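Long-range contacts in pumilio homology domain family member 4 (Saccharomyces cerevisiae, PDB 3BWT), which binds mRNA through its Pumilio homology domain, the part described here, and is involved in transcription regulation: residues A[209-214]-A[247-252]; A[259-263]-A[294-299]; A[285-289]-A[323-327]. All coordinates share one frame. Residues are numbered along the deposited sequence.

Interaction 1. Residues A[209-214]-A[247-252]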
# COMPACT_ATOMS: atom_id res chain seq x y z
N VAL A 209 -11.39 -0.37 1.38
CA VAL A 209 -12.51 -0.81 2.19
C VAL A 209 -12.22 -2.19 2.78
O VAL A 209 -12.56 -2.47 3.93
CB VAL A 209 -13.80 -0.84 1.37
CG1 VAL A 209 -14.97 -1.32 2.21
CG2 VAL A 209 -14.09 0.55 0.81
N GLN A 210 -11.58 -3.05 2.00
CA GLN A 210 -11.19 -4.37 2.49
C GLN A 210 -10.11 -4.27 3.56
O GLN A 210 -10.09 -5.04 4.51
CB GLN A 210 -10.64 -5.22 1.36
CG GLN A 210 -11.61 -5.54 0.23
CD GLN A 210 -11.00 -6.57 -0.72
OE1 GLN A 210 -10.67 -7.68 -0.31
NE2 GLN A 210 -10.83 -6.19 -1.98
N TYR A 211 -9.19 -3.33 3.39
CA TYR A 211 -8.04 -3.28 4.26
C TYR A 211 -8.44 -2.88 5.68
O TYR A 211 -7.83 -3.33 6.65
CB TYR A 211 -6.99 -2.33 3.69
CG TYR A 211 -5.60 -2.64 4.20
CD1 TYR A 211 -5.02 -3.89 3.97
CD2 TYR A 211 -4.88 -1.71 4.93
CE1 TYR A 211 -3.76 -4.18 4.44
CE2 TYR A 211 -3.62 -2.00 5.40
CZ TYR A 211 -3.06 -3.24 5.16
OH TYR A 211 -1.81 -3.52 5.64
N ILE A 212 -9.46 -2.05 5.79
CA ILE A 212 -9.97 -1.65 7.09
C ILE A 212 -10.37 -2.89 7.85
O ILE A 212 -10.06 -3.03 9.02
CB ILE A 212 -11.20 -0.74 6.95
CG1 ILE A 212 -10.80 0.58 6.30
CG2 ILE A 212 -11.90 -0.55 8.31
CD1 ILE A 212 -11.97 1.47 5.95
N ILE A 213 -11.06 -3.79 7.17
CA ILE A 213 -11.54 -5.01 7.78
C ILE A 213 -10.38 -5.94 8.09
O ILE A 213 -10.29 -6.49 9.18
CB ILE A 213 -12.54 -5.71 6.87
CG1 ILE A 213 -13.71 -4.75 6.60
CG2 ILE A 213 -13.04 -7.00 7.50
CD1 ILE A 213 -14.84 -5.37 5.82
N THR A 214 -9.49 -6.10 7.13
CA THR A 214 -8.25 -6.86 7.33
C THR A 214 -7.54 -6.46 8.62
O THR A 214 -7.12 -7.31 9.40
CB THR A 214 -7.30 -6.62 6.15
OG1 THR A 214 -7.80 -7.32 5.00
CG2 THR A 214 -5.88 -7.11 6.47
N ASN A 247 -15.58 -7.91 -4.36
CA ASN A 247 -14.34 -8.12 -3.60
C ASN A 247 -14.59 -7.88 -2.14
O ASN A 247 -14.08 -8.57 -1.28
CB ASN A 247 -13.25 -7.17 -4.07
CG ASN A 247 -12.75 -7.48 -5.46
OD1 ASN A 247 -12.12 -6.64 -6.08
ND2 ASN A 247 -13.04 -8.69 -5.95
N VAL A 248 -15.39 -6.85 -1.87
CA VAL A 248 -15.76 -6.50 -0.51
C VAL A 248 -16.73 -7.52 0.07
O VAL A 248 -16.56 -7.97 1.20
CB VAL A 248 -16.37 -5.08 -0.46
CG1 VAL A 248 -16.78 -4.74 0.97
CG2 VAL A 248 -15.38 -4.05 -0.98
N ILE A 249 -17.74 -7.91 -0.69
CA ILE A 249 -18.69 -8.89 -0.18
C ILE A 249 -17.95 -10.16 0.26
O ILE A 249 -18.15 -10.64 1.38
CB ILE A 249 -19.79 -9.22 -1.20
CG1 ILE A 249 -20.61 -7.97 -1.52
CG2 ILE A 249 -20.69 -10.29 -0.65
CD1 ILE A 249 -21.54 -7.55 -0.41
N GLU A 250 -17.09 -10.68 -0.61
CA GLU A 250 -16.21 -11.81 -0.29
C GLU A 250 -15.34 -11.58 0.93
O GLU A 250 -15.11 -12.48 1.74
CB GLU A 250 -15.29 -12.12 -1.47
CG GLU A 250 -15.81 -13.18 -2.43
CD GLU A 250 -14.68 -14.04 -2.98
OE1 GLU A 250 -13.52 -13.82 -2.58
OE2 GLU A 250 -14.96 -14.93 -3.81
N LYS A 251 -14.82 -10.36 1.06
CA LYS A 251 -13.97 -10.03 2.19
C LYS A 251 -14.75 -10.22 3.49
O LYS A 251 -14.25 -10.80 4.45
CB LYS A 251 -13.48 -8.59 2.08
CG LYS A 251 -12.61 -8.17 3.24
CD LYS A 251 -11.46 -9.14 3.39
CE LYS A 251 -10.58 -8.75 4.54
NZ LYS A 251 -9.29 -9.48 4.49
N ILE A 252 -15.98 -9.72 3.50
CA ILE A 252 -16.89 -9.88 4.63
C ILE A 252 -17.29 -11.35 4.84
O ILE A 252 -17.30 -11.84 5.97
CB ILE A 252 -18.16 -9.03 4.43
CG1 ILE A 252 -17.82 -7.55 4.55
CG2 ILE A 252 -19.21 -9.40 5.45
CD1 ILE A 252 -18.79 -6.63 3.83
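Helices 205-219 and 245-253 run side by side in the same direction, their segment axes 9.8 Å apart at 11°. Asn-247 starts the contact with its backbone-proximal carbon: CB lies 3.3 Å from NE2 of Gln-210, whose side chain reaches across the gap. Val-248 follows where the backbones come closest, 5.9 Å between its CA and that of Gln-210, and its methyls meet Val-209 (CG1 to CG1, 4.1 Å) and Gln-210 (CG2 to CG, 4.2 Å). This is the repeat-to-repeat stacking of the Pumilio fold, joining repeats 6 and 7 through their middle helices; in PUF relatives these helices line the concave RNA-binding face, where the positions of Gln-210 and Glu-250 read a base edge and that of Asn-247 stacks between bases. Ile-249 and Glu-250 turn to repeat 8, touching Val-287. Lys-251, stretched along Gln-210, brings CE 3.7 Å from the Gln-210 carbonyl O and donates a hydrogen bond from NZ to Thr-214 OG1 (2.7 Å). Next, Ile-252 packs its CG1 on Ile-213 CD1 at 3.9 Å.

Interaction 2. Residues A[259-263]-A[294-299]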
# COMPACT_ATOMS: atom_id res chain seq x y z
N SER A 259 -19.43 -13.03 8.73
CA SER A 259 -19.82 -14.00 7.71
C SER A 259 -21.33 -14.16 7.64
O SER A 259 -21.96 -13.92 6.61
CB SER A 259 -19.19 -15.37 7.99
OG SER A 259 -17.79 -15.29 8.17
N GLU A 260 -21.92 -14.54 8.78
CA GLU A 260 -23.27 -15.08 8.79
C GLU A 260 -24.40 -14.07 8.55
O GLU A 260 -25.35 -14.37 7.84
CB GLU A 260 -23.46 -15.96 10.04
CG GLU A 260 -22.38 -17.06 10.08
CD GLU A 260 -22.58 -18.13 11.15
OE1 GLU A 260 -23.54 -18.02 11.95
OE2 GLU A 260 -21.76 -19.07 11.19
N PRO A 261 -24.29 -12.86 9.10
CA PRO A 261 -25.25 -11.82 8.71
C PRO A 261 -25.32 -11.63 7.19
O PRO A 261 -26.41 -11.47 6.63
CB PRO A 261 -24.68 -10.57 9.37
CG PRO A 261 -23.98 -11.08 10.58
CD PRO A 261 -23.41 -12.42 10.20
N MET A 262 -24.16 -11.63 6.54
CA MET A 262 -24.10 -11.44 5.09
C MET A 262 -24.72 -12.63 4.35
O MET A 262 -25.52 -12.45 3.43
CB MET A 262 -22.65 -11.22 4.62
CG MET A 262 -22.52 -10.91 3.13
SD MET A 262 -23.33 -9.38 2.57
CE MET A 262 -22.35 -8.15 3.40
N ILE A 263 -24.32 -13.83 4.75
CA ILE A 263 -24.88 -15.05 4.17
C ILE A 263 -26.39 -15.04 4.34
O ILE A 263 -27.13 -15.45 3.45
CB ILE A 263 -24.28 -16.30 4.84
CG1 ILE A 263 -22.79 -16.40 4.50
CG2 ILE A 263 -25.02 -17.56 4.41
CD1 ILE A 263 -22.08 -17.57 5.16
N ILE A 294 -17.85 -21.12 3.17
CA ILE A 294 -17.92 -20.60 4.53
C ILE A 294 -19.03 -21.28 5.33
O ILE A 294 -18.78 -21.83 6.40
CB ILE A 294 -18.12 -19.07 4.57
CG1 ILE A 294 -16.91 -18.35 3.98
CG2 ILE A 294 -18.37 -18.59 6.00
CD1 ILE A 294 -15.60 -18.76 4.61
N SER A 295 -20.25 -21.26 4.80
CA SER A 295 -21.40 -21.80 5.52
C SER A 295 -21.24 -23.28 5.88
O SER A 295 -21.65 -23.70 6.96
CB SER A 295 -22.70 -21.56 4.75
OG SER A 295 -22.74 -22.33 3.56
N HIS A 296 -20.64 -24.06 4.98
CA HIS A 296 -20.33 -25.46 5.28
C HIS A 296 -19.43 -25.61 6.50
O HIS A 296 -19.55 -26.57 7.26
CB HIS A 296 -19.66 -26.14 4.10
CG HIS A 296 -19.18 -27.53 4.39
ND1 HIS A 296 -20.04 -28.58 4.60
CD2 HIS A 296 -17.93 -28.03 4.52
CE1 HIS A 296 -19.34 -29.68 4.84
NE2 HIS A 296 -18.06 -29.37 4.79
N LYS A 297 -18.52 -24.66 6.66
CA LYS A 297 -17.57 -24.72 7.76
C LYS A 297 -18.15 -24.18 9.07
O LYS A 297 -17.90 -24.72 10.14
CB LYS A 297 -16.30 -23.95 7.40
CG LYS A 297 -15.53 -24.53 6.23
CD LYS A 297 -14.49 -23.55 5.72
CE LYS A 297 -13.51 -24.21 4.75
NZ LYS A 297 -12.49 -23.25 4.25
N GLN A 298 -18.94 -23.11 8.97
CA GLN A 298 -19.35 -22.37 10.15
C GLN A 298 -20.77 -22.67 10.61
O GLN A 298 -21.08 -22.49 11.79
CB GLN A 298 -19.23 -20.87 9.90
CG GLN A 298 -17.80 -20.40 9.71
CD GLN A 298 -17.72 -18.93 9.35
OE1 GLN A 298 -18.69 -18.19 9.53
NE2 GLN A 298 -16.56 -18.51 8.85
N ASN A 299 -21.64 -23.10 9.71
CA ASN A 299 -23.04 -23.19 10.06
C ASN A 299 -23.86 -24.14 9.17
O ASN A 299 -24.28 -23.78 8.07
CB ASN A 299 -23.65 -21.79 10.09
CG ASN A 299 -24.99 -21.75 10.77
OD1 ASN A 299 -25.83 -22.63 10.55
ND2 ASN A 299 -25.21 -20.72 11.58
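Ile-263 pushes its CD1 methyl against helix 284-298, 3.9 Å from CG2 of Ile-294 and 4.1 Å from CB of Ser-295. One turn earlier, Ser-259 extends this apolar patch with its CB, 3.9 Å from the same Ile-294 CG2; that CB also lies 3.3 Å from the amide OE1 of Gln-298. The hydroxyl of Ser-295 is taken up within its own helix, by the carbonyls of Ala-291 and Leu-292. The two segment axes cross at -128° and come no closer than 10.9 Å, so side chains bridge the gap. This steep crossing belongs to the superhelical Pumilio array: the helix that closes repeat 7, and runs on into repeat 8, lies across the end of the middle helix of repeat 8. At that end Glu-260 lies along Gln-298, OE2 3.4 Å from its CB, while Glu-260 OE1 accepts a hydrogen bond from ND2 of Asn-299 (3.2 Å, N-H...O angle 159°). Asn-299 has left helical geometry and is the N-cap of helix 300-310, its OD1 accepting from the backbone N of Leu-302; one amide thus ties Glu-260 to the start of the next helix, where Leu-302 also touches Glu-260.

Interaction 3. Residues A[285-289]-A[323-327]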
# COMPACT_ATOMS: atom_id res chain seq x y z
N ASN A 285 -20.88 -15.74 -9.06
CA ASN A 285 -20.60 -17.17 -8.98
C ASN A 285 -19.59 -17.47 -7.88
O ASN A 285 -19.86 -18.26 -6.98
CB ASN A 285 -20.09 -17.70 -10.31
CG ASN A 285 -20.09 -19.22 -10.37
OD1 ASN A 285 -21.03 -19.84 -10.87
ND2 ASN A 285 -19.03 -19.83 -9.84
N TYR A 286 -18.42 -16.84 -7.96
CA TYR A 286 -17.35 -17.01 -6.97
C TYR A 286 -17.80 -16.66 -5.56
O TYR A 286 -17.41 -17.32 -4.60
CB TYR A 286 -16.14 -16.15 -7.30
CG TYR A 286 -15.49 -16.50 -8.60
CD1 TYR A 286 -14.60 -17.57 -8.68
CD2 TYR A 286 -15.75 -15.77 -9.75
CE1 TYR A 286 -14.00 -17.90 -9.88
CE2 TYR A 286 -15.15 -16.10 -10.95
CZ TYR A 286 -14.28 -17.17 -11.01
OH TYR A 286 -13.68 -17.50 -12.21
N VAL A 287 -18.58 -15.59 -5.46
CA VAL A 287 -19.17 -15.17 -4.20
C VAL A 287 -20.12 -16.23 -3.67
O VAL A 287 -20.15 -16.53 -2.48
CB VAL A 287 -19.96 -13.87 -4.40
CG1 VAL A 287 -20.68 -13.46 -3.12
CG2 VAL A 287 -19.03 -12.77 -4.89
N LEU A 288 -20.89 -16.81 -4.58
CA LEU A 288 -21.79 -17.89 -4.24
C LEU A 288 -20.99 -19.07 -3.71
O LEU A 288 -21.40 -19.72 -2.74
CB LEU A 288 -22.60 -18.33 -5.47
CG LEU A 288 -23.62 -19.43 -5.15
CD1 LEU A 288 -24.35 -19.08 -3.86
CD2 LEU A 288 -24.60 -19.64 -6.31
N GLN A 289 -19.87 -19.35 -4.36
CA GLN A 289 -19.04 -20.48 -3.97
C GLN A 289 -18.39 -20.21 -2.63
O GLN A 289 -18.18 -21.12 -1.83
CB GLN A 289 -17.96 -20.75 -5.01
CG GLN A 289 -17.11 -21.96 -4.69
CD GLN A 289 -16.09 -22.25 -5.77
OE1 GLN A 289 -16.01 -21.53 -6.76
NE2 GLN A 289 -15.31 -23.30 -5.57
N HIS A 323 -18.28 -22.87 -14.63
CA HIS A 323 -18.83 -22.20 -13.45
C HIS A 323 -19.92 -23.03 -12.77
O HIS A 323 -20.01 -23.06 -11.54
CB HIS A 323 -19.31 -20.77 -13.77
CG HIS A 323 -20.44 -20.70 -14.75
ND1 HIS A 323 -20.32 -21.11 -16.06
CD2 HIS A 323 -21.70 -20.24 -14.62
CE1 HIS A 323 -21.47 -20.93 -16.69
NE2 HIS A 323 -22.33 -20.40 -15.83
N GLY A 324 -20.73 -23.71 -13.57
CA GLY A 324 -21.70 -24.65 -13.03
C GLY A 324 -20.99 -25.74 -12.24
O GLY A 324 -21.36 -26.02 -11.09
N LYS A 325 -19.98 -26.35 -12.85
CA LYS A 325 -19.22 -27.42 -12.19
C LYS A 325 -18.56 -26.96 -10.89
O LYS A 325 -18.26 -27.78 -10.02
CB LYS A 325 -18.16 -28.00 -13.13
CG LYS A 325 -18.67 -28.94 -14.22
CD LYS A 325 -17.51 -29.41 -15.07
CE LYS A 325 -17.94 -29.79 -16.48
NZ LYS A 325 -16.83 -29.59 -17.47
N ARG A 326 -18.31 -25.66 -10.77
CA ARG A 326 -17.65 -25.13 -9.60
C ARG A 326 -18.56 -25.23 -8.38
O ARG A 326 -18.15 -25.69 -7.32
CB ARG A 326 -17.27 -23.67 -9.83
CG ARG A 326 -16.00 -23.25 -9.14
CD ARG A 326 -15.98 -21.75 -8.84
NE ARG A 326 -16.34 -20.94 -9.99
CZ ARG A 326 -15.66 -20.90 -11.13
NH1 ARG A 326 -14.57 -21.64 -11.28
NH2 ARG A 326 -16.07 -20.12 -12.13
N ILE A 327 -19.80 -24.79 -8.56
CA ILE A 327 -20.79 -24.79 -7.50
C ILE A 327 -21.22 -26.21 -7.14
O ILE A 327 -21.49 -26.52 -5.98
CB ILE A 327 -22.03 -23.98 -7.89
CG1 ILE A 327 -21.63 -22.55 -8.26
CG2 ILE A 327 -23.04 -24.00 -6.77
CD1 ILE A 327 -20.97 -21.78 -7.13
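Asn-285 opens the contact deep between the helices, its side chain covered by the facing segment and its carbonyl O 3.7 Å from CD1 of Ile-327. Tyr-286 then meets Arg-326 in an offset stack of guanidinium on ring, centres 4.3 Å apart and planes at 16°. Asn-285, Tyr-286 and Gln-289 form the NYxxQ signature of a Pumilio repeat, whose equivalents in PUF relatives contact an RNA base, with the tyrosine position commonly stacking between bases. Val-287 turns away, toward Ile-249 of repeat 7. Leu-288 returns to the interface, its CG 4.1 Å from Ile-327 CD1, and Gln-289 adds its CB at 3.8 Å from the same methyl, so Ile-327 fills the groove between successive turns. Gln-289 and Ile-327 also bring their CA atoms within 5.8 Å. The segments run nearly parallel (11°, axes 10.0 Å apart), the C-terminal helix 322-328 flanking helix 284-298 on the side away from helix 245-253, while Leu-279 of helix 256-279 touches both Asn-285 and Ile-327.

The three contacts lie toward the C-terminal end of the Pumilio array; interaction 1 closes before the other two open, while interactions 2 and 3 interleave along the chain. Interactions 1 and 3 repeat one arrangement, each pairing neighbouring helices at 11°, with centres 20 Å apart; Ile-249 CG2 on Val-287 CG1 (4.0 Å) joins them, so helices 205-219, 245-253, 284-298 and 322-328 follow one another along the inner, probably RNA-facing surface. Interaction 2 sits further from that face, 15 Å from interaction 1 and 16 Å from interaction 3, centre to centre. Met-262 connects it to interaction 1, its CE 3.9 Å from Ile-252 CD1. Interactions 2 and 3 share helix 284-298, using its later and earlier turns.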